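Local coordinates for thymidylate synthase ThyX (Streptomyces cacaoi subsp. asoensis, PDB 4P5A), which is a homotetrameric flavoprotein that probably catalyses reductive methylation of dUMP to dTMP, with methylenetetrahydrofolate as methyl donor and NADPH as reductant, at residues B[10-15]-B[209-214]; B[71-76]-B[176-181]; B[109-114]-B[132-137]. All blocks are in the same frame, centred on the assembly; numbering follows the deposited sequence. Where two conformers were deposited one is given.

Interaction 1: B[10-15]-B[209-214]; sequences SDITVE and IEMVAE
Ile12 and Val212, both buried, form the tight part of this contact. CG2 of Ile12 meets CG2 of Val212 at 3.5 Å, closer than usual van der Waals contact, and the two side chains cross at about a right angle. Ile12 presents two branches: CG2, anti to its own backbone N, faces Val212, whereas CG1 turns to Met211. The Met211 chain runs extended to its sulfur and then bends at chi3 (63°), which brings CE to 3.7 Å from Ile12 CG1. This is helix-on-sheet packing: helix 207-223 rests against strand 13-20, which Ile12 immediately precedes and which is the outermost strand of the antiparallel sheet within the chain. On the strand itself, at Val14, the fit slackens. Val14 CG2 lies 3.9 Å from Val212 CG1 and also touches the helix backbone at Val212 O, and the residue is partly exposed. Gln215 adds a polar tie by donating from NE2 to Ile12 O. The opposite end is looser still: only the backbone O of Ser10 comes near Met211 CE, and Ser10 OG is hydrogen-bonded to Val108 O. Asp11 and Thr13, both partly exposed, direct their side chains away from the helix.

Interaction 2: B[71-76]-B[176-181]; sequences TFLVRA and VLYATC
Leu73 sits at the apolar centre of one face of this strand pair. With CG anti to its backbone N (chi1 178°), it puts CD1 between Val176 CG2, a tight 3.5 Å away, and Tyr178 CE2, 3.7 Å away and reached at the ring edge. Thr71 CG2 meets the same ring obliquely at CD1. On the other face Val74 and Leu177 lie side by side, with CB of Val74 3.9 Å from CD2 of Leu177, and Cys181 SG lies in plane at the edge of the Phe72 ring. Strands 69-77 and 174-181, the inner two of the chain's four-stranded antiparallel sheet, are joined here by two hydrogen-bonded pairs, Phe72 with Ala179 and Val74 with Leu177; the shortest bond, Phe72 N to Ala179 O, is 2.7 Å and nearly straight (169°). At the polar edge Thr71 OG1 and Thr180 OG1 share a 2.7 Å hydrogen bond, and Thr180 OG1 also bonds His67 of the second subunit. Tyr178 OH is hydrogen-bonded to Ser33 O of that subunit. An alanine in place of this tyrosine would remove ring and hydroxyl, and would probably loosen the packing around Leu73 CD1 and Thr71 CG2 and weaken the tie between subunits. The chemistry thus divides by face: Phe72 and Val74 pack on Met216 of helix 207-223, while the Thr71, Tyr178 and Thr180 face adds hydroxyl bonds, two of them to the second subunit.

Interaction 3: B[109-114]-B[132-137]; sequences PDATRL and DDHQQV
A single imidazole does two jobs here: His134 offers one ring face to a backbone CA and, in the same pose, uses its edge to bond a carbonyl. The backbone it meets enters a type I beta turn, Asp110 to Arg113, reinforced by an Asx turn at Asp110, in the loop between strands 105-107 and 116-118. Ala111 CA stands 4.0 Å from the ring centroid and only 8° off the ring normal, a CH-pi contact almost exactly over the centre. NE2 of His134 donates to Pro109 O at 2.9 Å, with the oxygen lying in the ring plane, although the nitrogen is 29° above the plane of the carbonyl. This places a proton on NE2 in the conformer described, one of two deposited. Having CG anti to the backbone N (chi1 -171°) carries the ring out from helix 131-157 to the turn. One helical turn further on, Val137 CG1 meets the CG-CD side of the Pro109 ring, 4.0 Å from CD, the two side chains crossing obliquely. Beyond the segments, Ile160 of the third subunit packs on Val137 and Leu167 of that subunit on Pro109, so the apolar end of the contact adjoins an interface. Arg113 leads its guanidinium away from the helix, toward salt bridges with Glu208 and with Glu163 of the third subunit. The Asp110 carboxylate ties the turn together: its OD1 accepts from three donors, Thr112 OG1 at 2.8 Å, Thr112 N at 2.9 Å and, nearly along the C-O axis, Arg113 N at 3.3 Å.

Interaction 2 is the buried core, and interaction 1 adds to the same sheet: strands 13-20 and 69-77 are neighbours, joined by probable backbone hydrogen bonds such as Glu15 N to Leu73 O. Val14 packs on Phe72, and helix 207-223 covers both strands, with Val212 on Val14 and Met216 on Phe72 and Val74. Interaction 3 lies far out, its centre about 27 Å from that of interaction 2, and meets interaction 1 only where Ser10 OG approaches Pro109 and Asp110. The chemistry follows position: a backbone ladder with apolar side chains, plus hydroxyl bonds on the face toward the second subunit; methyl packing between helix and the strand outermost within the chain; and one imidazole serving a partly exposed turn.

Interaction 1: B[10-15]-B[209-214]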
loop_
_atom_site.group_PDB
_atom_site.type_symbol
_atom_site.label_atom_id
_atom_site.label_comp_id
_atom_site.label_asym_id
_atom_site.label_seq_id
_atom_site.Cartn_x
_atom_site.Cartn_y
_atom_site.Cartn_z
ATOM N N SER B 10 -19.947 23.337 -15.179
ATOM C CA SER B 10 -20.516 22.085 -14.764
ATOM C C SER B 10 -19.729 20.910 -15.288
ATOM O O SER B 10 -20.229 19.791 -15.203
ATOM C CB SER B 10 -21.931 21.949 -15.292
ATOM O OG SER B 10 -22.811 22.882 -14.648
ATOM N N ASP B 11 -18.597 21.151 -15.934
ATOM C CA ASP B 11 -17.958 20.031 -16.630
ATOM C C ASP B 11 -16.873 19.449 -15.690
ATOM O O ASP B 11 -16.350 20.140 -14.815
ATOM C CB ASP B 11 -17.296 20.446 -17.945
ATOM C CG ASP B 11 -16.300 21.602 -17.784
ATOM O OD1 ASP B 11 -16.355 22.359 -16.781
ATOM O OD2 ASP B 11 -15.432 21.767 -18.672
ATOM N N ILE B 12 -16.617 18.184 -15.901
ATOM C CA ILE B 12 -15.575 17.512 -15.135
ATOM C C ILE B 12 -14.760 16.859 -16.205
ATOM O O ILE B 12 -15.338 16.150 -17.044
ATOM C CB ILE B 12 -16.221 16.385 -14.389
ATOM C CG1 ILE B 12 -17.280 16.858 -13.410
ATOM C CG2 ILE B 12 -15.138 15.722 -13.556
ATOM C CD1 ILE B 12 -16.777 17.471 -12.279
ATOM N N THR B 13 -13.489 17.168 -16.282
ATOM C CA THR B 13 -12.723 16.689 -17.435
ATOM C C THR B 13 -11.612 15.739 -17.036
ATOM O O THR B 13 -11.039 15.833 -15.955
ATOM C CB THR B 13 -12.132 17.785 -18.226
ATOM O OG1 THR B 13 -11.118 18.374 -17.498
ATOM C CG2 THR B 13 -13.182 18.880 -18.594
ATOM N N VAL B 14 -11.377 14.789 -17.902
ATOM C CA VAL B 14 -10.364 13.718 -17.711
ATOM C C VAL B 14 -9.684 13.598 -19.075
ATOM O O VAL B 14 -10.363 13.470 -20.153
ATOM C CB VAL B 14 -11.026 12.384 -17.376
ATOM C CG1 VAL B 14 -10.030 11.270 -17.474
ATOM C CG2 VAL B 14 -11.664 12.404 -15.958
ATOM N N GLU B 15 -8.360 13.702 -19.069
ATOM C CA GLU B 15 -7.593 13.437 -20.335
ATOM C C GLU B 15 -6.566 12.405 -20.013
ATOM O O GLU B 15 -5.876 12.537 -19.037
ATOM C CB GLU B 15 -6.868 14.712 -20.794
ATOM C CG GLU B 15 -7.868 15.849 -21.164
ATOM C CD GLU B 15 -7.214 17.254 -21.097
ATOM O OE1 GLU B 15 -7.899 18.180 -20.563
ATOM O OE2 GLU B 15 -6.005 17.368 -21.526
ATOM N N ILE B 209 -17.985 12.129 -9.047
ATOM C CA ILE B 209 -16.901 11.157 -9.208
ATOM C C ILE B 209 -17.201 10.076 -10.206
ATOM O O ILE B 209 -16.292 9.607 -10.927
ATOM C CB ILE B 209 -16.400 10.578 -7.796
ATOM C CG1 ILE B 209 -15.119 9.718 -7.976
ATOM C CG2 ILE B 209 -17.512 9.686 -7.215
ATOM C CD1 ILE B 209 -13.918 10.623 -8.399
ATOM N N GLU B 210 -18.493 9.802 -10.366
ATOM C CA GLU B 210 -18.887 8.827 -11.388
ATOM C C GLU B 210 -18.557 9.398 -12.768
ATOM O O GLU B 210 -18.187 8.640 -13.656
ATOM C CB GLU B 210 -20.359 8.479 -11.282
ATOM C CG GLU B 210 -20.739 7.353 -12.297
ATOM C CD GLU B 210 -22.212 6.967 -12.159
ATOM O OE1 GLU B 210 -22.417 5.780 -12.282
ATOM O OE2 GLU B 210 -23.142 7.844 -12.017
ATOM N N MET B 211 -18.762 10.701 -12.994
ATOM C CA MET B 211 -18.338 11.299 -14.276
ATOM C C MET B 211 -16.857 11.173 -14.566
ATOM O O MET B 211 -16.453 10.949 -15.711
ATOM C CB MET B 211 -18.765 12.770 -14.317
ATOM C CG MET B 211 -20.323 12.920 -14.213
ATOM S SD MET B 211 -20.717 14.667 -13.865
ATOM C CE MET B 211 -20.082 15.486 -15.332
ATOM N N VAL B 212 -16.042 11.331 -13.526
ATOM C CA VAL B 212 -14.588 11.082 -13.666
ATOM C C VAL B 212 -14.395 9.666 -14.081
ATOM O O VAL B 212 -13.603 9.368 -15.055
ATOM C CB VAL B 212 -13.849 11.368 -12.320
ATOM C CG1 VAL B 212 -12.343 10.912 -12.403
ATOM C CG2 VAL B 212 -13.959 12.899 -11.928
ATOM N N ALA B 213 -14.981 8.734 -13.286
ATOM C CA ALA B 213 -14.771 7.300 -13.532
ATOM C C ALA B 213 -15.203 6.915 -14.970
ATOM O O ALA B 213 -14.524 6.099 -15.586
ATOM C CB ALA B 213 -15.600 6.470 -12.546
ATOM N N GLU B 214 -16.350 7.422 -15.463
ATOM C CA GLU B 214 -16.796 6.979 -16.800
ATOM C C GLU B 214 -15.819 7.418 -17.892
ATOM O O GLU B 214 -15.554 6.682 -18.834
ATOM C CB GLU B 214 -18.245 7.557 -17.113
ATOM C CG GLU B 214 -19.243 6.921 -16.200
ATOM C CD GLU B 214 -20.636 7.628 -16.194
ATOM O OE1 GLU B 214 -20.719 8.867 -16.543
ATOM O OE2 GLU B 214 -21.597 6.906 -15.815
#

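Interaction 2: B[71-76]-B[176-181]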
loop_
_atom_site.group_PDB
_atom_site.type_symbol
_atom_site.label_atom_id
_atom_site.label_comp_id
_atom_site.label_asym_id
_atom_site.label_seq_id
_atom_site.Cartn_x
_atom_site.Cartn_y
_atom_site.Cartn_z
ATOM N N THR B 71 -1.771 7.490 -16.982
ATOM C CA THR B 71 -1.756 8.763 -16.160
ATOM C C THR B 71 -2.830 9.663 -16.719
ATOM O O THR B 71 -2.860 9.919 -17.928
ATOM C CB THR B 71 -0.428 9.475 -16.324
ATOM O OG1 THR B 71 0.665 8.662 -15.734
ATOM C CG2 THR B 71 -0.404 10.906 -15.699
ATOM N N PHE B 72 -3.685 10.160 -15.854
ATOM C CA PHE B 72 -4.794 11.038 -16.257
ATOM C C PHE B 72 -4.579 12.443 -15.730
ATOM O O PHE B 72 -4.170 12.619 -14.569
ATOM C CB PHE B 72 -6.112 10.535 -15.665
ATOM C CG PHE B 72 -6.528 9.200 -16.213
ATOM C CD1 PHE B 72 -7.094 9.139 -17.512
ATOM C CD2 PHE B 72 -6.314 8.045 -15.485
ATOM C CE1 PHE B 72 -7.523 7.901 -18.048
ATOM C CE2 PHE B 72 -6.718 6.797 -16.014
ATOM C CZ PHE B 72 -7.296 6.746 -17.292
ATOM N N LEU B 73 -5.007 13.418 -16.503
ATOM C CA LEU B 73 -5.149 14.795 -16.017
ATOM C C LEU B 73 -6.618 14.991 -15.735
ATOM O O LEU B 73 -7.494 14.844 -16.642
ATOM C CB LEU B 73 -4.746 15.818 -17.150
ATOM C CG LEU B 73 -4.882 17.356 -16.839
ATOM C CD1 LEU B 73 -4.042 17.774 -15.633
ATOM C CD2 LEU B 73 -4.286 18.092 -18.113
ATOM N N VAL B 74 -6.933 15.363 -14.491
ATOM C CA VAL B 74 -8.313 15.453 -14.066
ATOM C C VAL B 74 -8.567 16.890 -13.576
ATOM O O VAL B 74 -7.809 17.432 -12.814
ATOM C CB VAL B 74 -8.557 14.493 -12.840
ATOM C CG1 VAL B 74 -10.041 14.612 -12.345
ATOM C CG2 VAL B 74 -8.259 13.013 -13.273
ATOM N N ARG B 75 -9.642 17.520 -14.053
ATOM C CA ARG B 75 -10.101 18.759 -13.491
ATOM C C ARG B 75 -11.500 18.626 -12.875
ATOM O O ARG B 75 -12.462 18.204 -13.562
ATOM C CB ARG B 75 -10.143 19.826 -14.608
ATOM C CG ARG B 75 -10.472 21.271 -14.079
ATOM C CD ARG B 75 -10.341 22.385 -15.242
ATOM N NE ARG B 75 -9.387 21.943 -16.267
ATOM C CZ ARG B 75 -8.079 22.219 -16.284
ATOM N NH1 ARG B 75 -7.519 23.002 -15.350
ATOM N NH2 ARG B 75 -7.324 21.725 -17.247
ATOM N N ALA B 76 -11.631 18.929 -11.579
ATOM C CA ALA B 76 -12.889 18.605 -10.877
ATOM C C ALA B 76 -12.890 19.477 -9.649
ATOM O O ALA B 76 -11.808 19.903 -9.173
ATOM C CB ALA B 76 -12.932 17.054 -10.481
ATOM N N VAL B 176 -6.969 20.699 -10.151
ATOM C CA VAL B 176 -6.458 19.987 -11.272
ATOM C C VAL B 176 -5.352 19.104 -10.738
ATOM O O VAL B 176 -4.604 19.563 -9.858
ATOM C CB VAL B 176 -5.957 20.920 -12.390
ATOM C CG1 VAL B 176 -4.833 21.806 -11.985
ATOM C CG2 VAL B 176 -5.595 20.147 -13.606
ATOM N N LEU B 177 -5.247 17.877 -11.222
ATOM C CA LEU B 177 -4.188 16.982 -10.690
ATOM C C LEU B 177 -3.875 15.922 -11.761
ATOM O O LEU B 177 -4.667 15.690 -12.692
ATOM C CB LEU B 177 -4.706 16.249 -9.387
ATOM C CG LEU B 177 -5.884 15.302 -9.584
ATOM C CD1 LEU B 177 -5.833 14.209 -8.419
ATOM C CD2 LEU B 177 -7.287 15.902 -9.451
ATOM N N TYR B 178 -2.693 15.287 -11.619
ATOM C CA TYR B 178 -2.407 14.042 -12.302
ATOM C C TYR B 178 -2.777 12.905 -11.360
ATOM O O TYR B 178 -2.515 12.988 -10.119
ATOM C CB TYR B 178 -0.899 13.976 -12.527
ATOM C CG TYR B 178 -0.438 14.578 -13.846
ATOM C CD1 TYR B 178 0.696 14.063 -14.529
ATOM C CD2 TYR B 178 -1.055 15.697 -14.373
ATOM C CE1 TYR B 178 1.182 14.720 -15.734
ATOM C CE2 TYR B 178 -0.580 16.356 -15.539
ATOM C CZ TYR B 178 0.549 15.804 -16.232
ATOM O OH TYR B 178 0.912 16.507 -17.402
ATOM N N ALA B 179 -3.332 11.851 -11.937
ATOM C CA ALA B 179 -3.768 10.619 -11.184
ATOM C C ALA B 179 -3.280 9.453 -12.063
ATOM O O ALA B 179 -3.640 9.349 -13.290
ATOM C CB ALA B 179 -5.305 10.554 -11.046
ATOM N N THR B 180 -2.383 8.649 -11.486
ATOM C CA THR B 180 -1.763 7.524 -12.203
ATOM C C THR B 180 -2.179 6.183 -11.532
ATOM O O THR B 180 -2.193 6.073 -10.315
ATOM C CB THR B 180 -0.165 7.691 -12.235
ATOM O OG1 THR B 180 0.150 8.853 -13.065
ATOM C CG2 THR B 180 0.509 6.459 -12.855
ATOM N N CYS B 181 -2.525 5.181 -12.356
ATOM C CA CYS B 181 -3.033 3.890 -11.796
ATOM C C CYS B 181 -2.527 2.824 -12.737
ATOM O O CYS B 181 -2.127 3.134 -13.871
ATOM C CB CYS B 181 -4.627 3.805 -11.792
ATOM S SG CYS B 181 -5.310 4.183 -13.347
#

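Interaction 3: B[109-114]-B[132-137]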
loop_
_atom_site.group_PDB
_atom_site.type_symbol
_atom_site.label_atom_id
_atom_site.label_comp_id
_atom_site.label_asym_id
_atom_site.label_seq_id
_atom_site.Cartn_x
_atom_site.Cartn_y
_atom_site.Cartn_z
ATOM N N PRO B 109 -23.992 22.013 -10.542
ATOM C CA PRO B 109 -24.511 20.900 -11.346
ATOM C C PRO B 109 -25.233 21.400 -12.595
ATOM O O PRO B 109 -25.828 22.479 -12.541
ATOM C CB PRO B 109 -25.446 20.175 -10.398
ATOM C CG PRO B 109 -25.632 21.095 -9.125
ATOM C CD PRO B 109 -24.591 22.174 -9.201
ATOM N N ASP B 110 -25.215 20.631 -13.682
ATOM C CA ASP B 110 -26.018 21.065 -14.847
ATOM C C ASP B 110 -27.509 20.655 -14.732
ATOM O O ASP B 110 -27.984 20.054 -13.741
ATOM C CB ASP B 110 -25.428 20.594 -16.147
ATOM C CG ASP B 110 -25.516 19.123 -16.312
ATOM O OD1 ASP B 110 -26.354 18.400 -15.658
ATOM O OD2 ASP B 110 -24.741 18.656 -17.131
ATOM N N ALA B 111 -28.268 21.005 -15.757
ATOM C CA ALA B 111 -29.715 20.827 -15.624
ATOM C C ALA B 111 -30.150 19.366 -15.572
ATOM O O ALA B 111 -31.266 19.110 -15.175
ATOM C CB ALA B 111 -30.491 21.646 -16.721
ATOM N N THR B 112 -29.290 18.413 -15.926
ATOM C CA THR B 112 -29.660 16.990 -15.922
ATOM C C THR B 112 -29.405 16.315 -14.557
ATOM O O THR B 112 -29.982 15.290 -14.244
ATOM C CB THR B 112 -28.917 16.167 -17.038
ATOM O OG1 THR B 112 -27.550 16.036 -16.684
ATOM C CG2 THR B 112 -28.973 16.869 -18.339
ATOM N N ARG B 113 -28.538 16.894 -13.747
ATOM C CA ARG B 113 -28.235 16.319 -12.412
ATOM C C ARG B 113 -29.495 16.092 -11.544
ATOM O O ARG B 113 -30.397 16.971 -11.430
ATOM C CB ARG B 113 -27.296 17.266 -11.684
ATOM C CG ARG B 113 -25.987 16.537 -11.200
ATOM C CD ARG B 113 -26.311 16.025 -9.940
ATOM N NE ARG B 113 -25.157 15.692 -9.109
ATOM C CZ ARG B 113 -25.339 14.978 -8.009
ATOM N NH1 ARG B 113 -26.555 14.572 -7.721
ATOM N NH2 ARG B 113 -24.358 14.702 -7.176
ATOM N N LEU B 114 -29.541 14.970 -10.856
ATOM C CA LEU B 114 -30.688 14.743 -9.930
ATOM C C LEU B 114 -30.419 15.558 -8.698
ATOM O O LEU B 114 -29.302 15.504 -8.172
ATOM C CB LEU B 114 -30.777 13.271 -9.568
ATOM C CG LEU B 114 -30.780 12.346 -10.813
ATOM C CD1 LEU B 114 -30.570 10.880 -10.469
ATOM C CD2 LEU B 114 -32.035 12.519 -11.666
ATOM N N ASP B 132 -37.457 24.857 -11.085
ATOM C CA ASP B 132 -37.224 25.684 -9.936
ATOM C C ASP B 132 -36.066 25.202 -9.000
ATOM O O ASP B 132 -35.306 26.035 -8.439
ATOM C CB ASP B 132 -38.476 25.912 -9.093
ATOM C CG ASP B 132 -38.218 26.988 -8.048
ATOM O OD1 ASP B 132 -37.657 28.056 -8.454
ATOM O OD2 ASP B 132 -38.477 26.767 -6.842
ATOM N N ASP B 133 -35.958 23.887 -8.816
ATOM C CA ASP B 133 -34.812 23.338 -8.004
ATOM C C ASP B 133 -33.455 23.740 -8.596
ATOM O O ASP B 133 -32.600 24.225 -7.864
ATOM C CB ASP B 133 -34.892 21.813 -7.829
ATOM C CG ASP B 133 -36.067 21.409 -6.942
ATOM O OD1 ASP B 133 -36.681 20.342 -7.154
ATOM O OD2 ASP B 133 -36.394 22.186 -6.013
ATOM N N HIS B 134 -33.271 23.552 -9.904
ATOM C CA HIS B 134 -31.999 23.918 -10.516
ATOM C C HIS B 134 -31.750 25.415 -10.342
ATOM O O HIS B 134 -30.667 25.830 -9.941
ATOM C CB HIS B 134 -31.893 23.533 -11.993
ATOM C CG HIS B 134 -30.508 23.723 -12.563
ATOM N ND1 HIS B 134 -30.224 24.619 -13.572
ATOM C CD2 HIS B 134 -29.330 23.130 -12.251
ATOM C CE1 HIS B 134 -28.934 24.568 -13.859
ATOM N NE2 HIS B 134 -28.377 23.662 -13.066
ATOM N N GLN B 135 -32.779 26.226 -10.622
ATOM C CA GLN B 135 -32.604 27.687 -10.486
ATOM C C GLN B 135 -32.181 28.101 -9.094
ATOM O O GLN B 135 -31.409 29.031 -9.005
ATOM C CB GLN B 135 -33.889 28.443 -10.868
ATOM C CG GLN B 135 -34.155 28.475 -12.381
ATOM C CD GLN B 135 -35.683 28.788 -12.699
ATOM O OE1 GLN B 135 -36.091 28.789 -13.869
ATOM N NE2 GLN B 135 -36.503 29.030 -11.639
ATOM N N GLN B 136 -32.746 27.463 -8.067
ATOM C CA GLN B 136 -32.505 27.766 -6.663
ATOM C C GLN B 136 -31.070 27.382 -6.326
ATOM O O GLN B 136 -30.335 28.166 -5.675
ATOM C CB GLN B 136 -33.469 26.976 -5.745
ATOM C CG GLN B 136 -34.735 27.755 -5.438
ATOM C CD GLN B 136 -34.444 29.287 -5.421
ATOM O OE1 GLN B 136 -33.910 29.849 -4.425
ATOM N NE2 GLN B 136 -34.724 29.942 -6.568
ATOM N N VAL B 137 -30.652 26.223 -6.824
ATOM C CA VAL B 137 -29.206 25.878 -6.690
ATOM C C VAL B 137 -28.253 26.884 -7.348
ATOM O O VAL B 137 -27.329 27.389 -6.663
ATOM C CB VAL B 137 -28.886 24.404 -7.100
ATOM C CG1 VAL B 137 -27.354 24.126 -7.099
ATOM C CG2 VAL B 137 -29.582 23.423 -6.143
#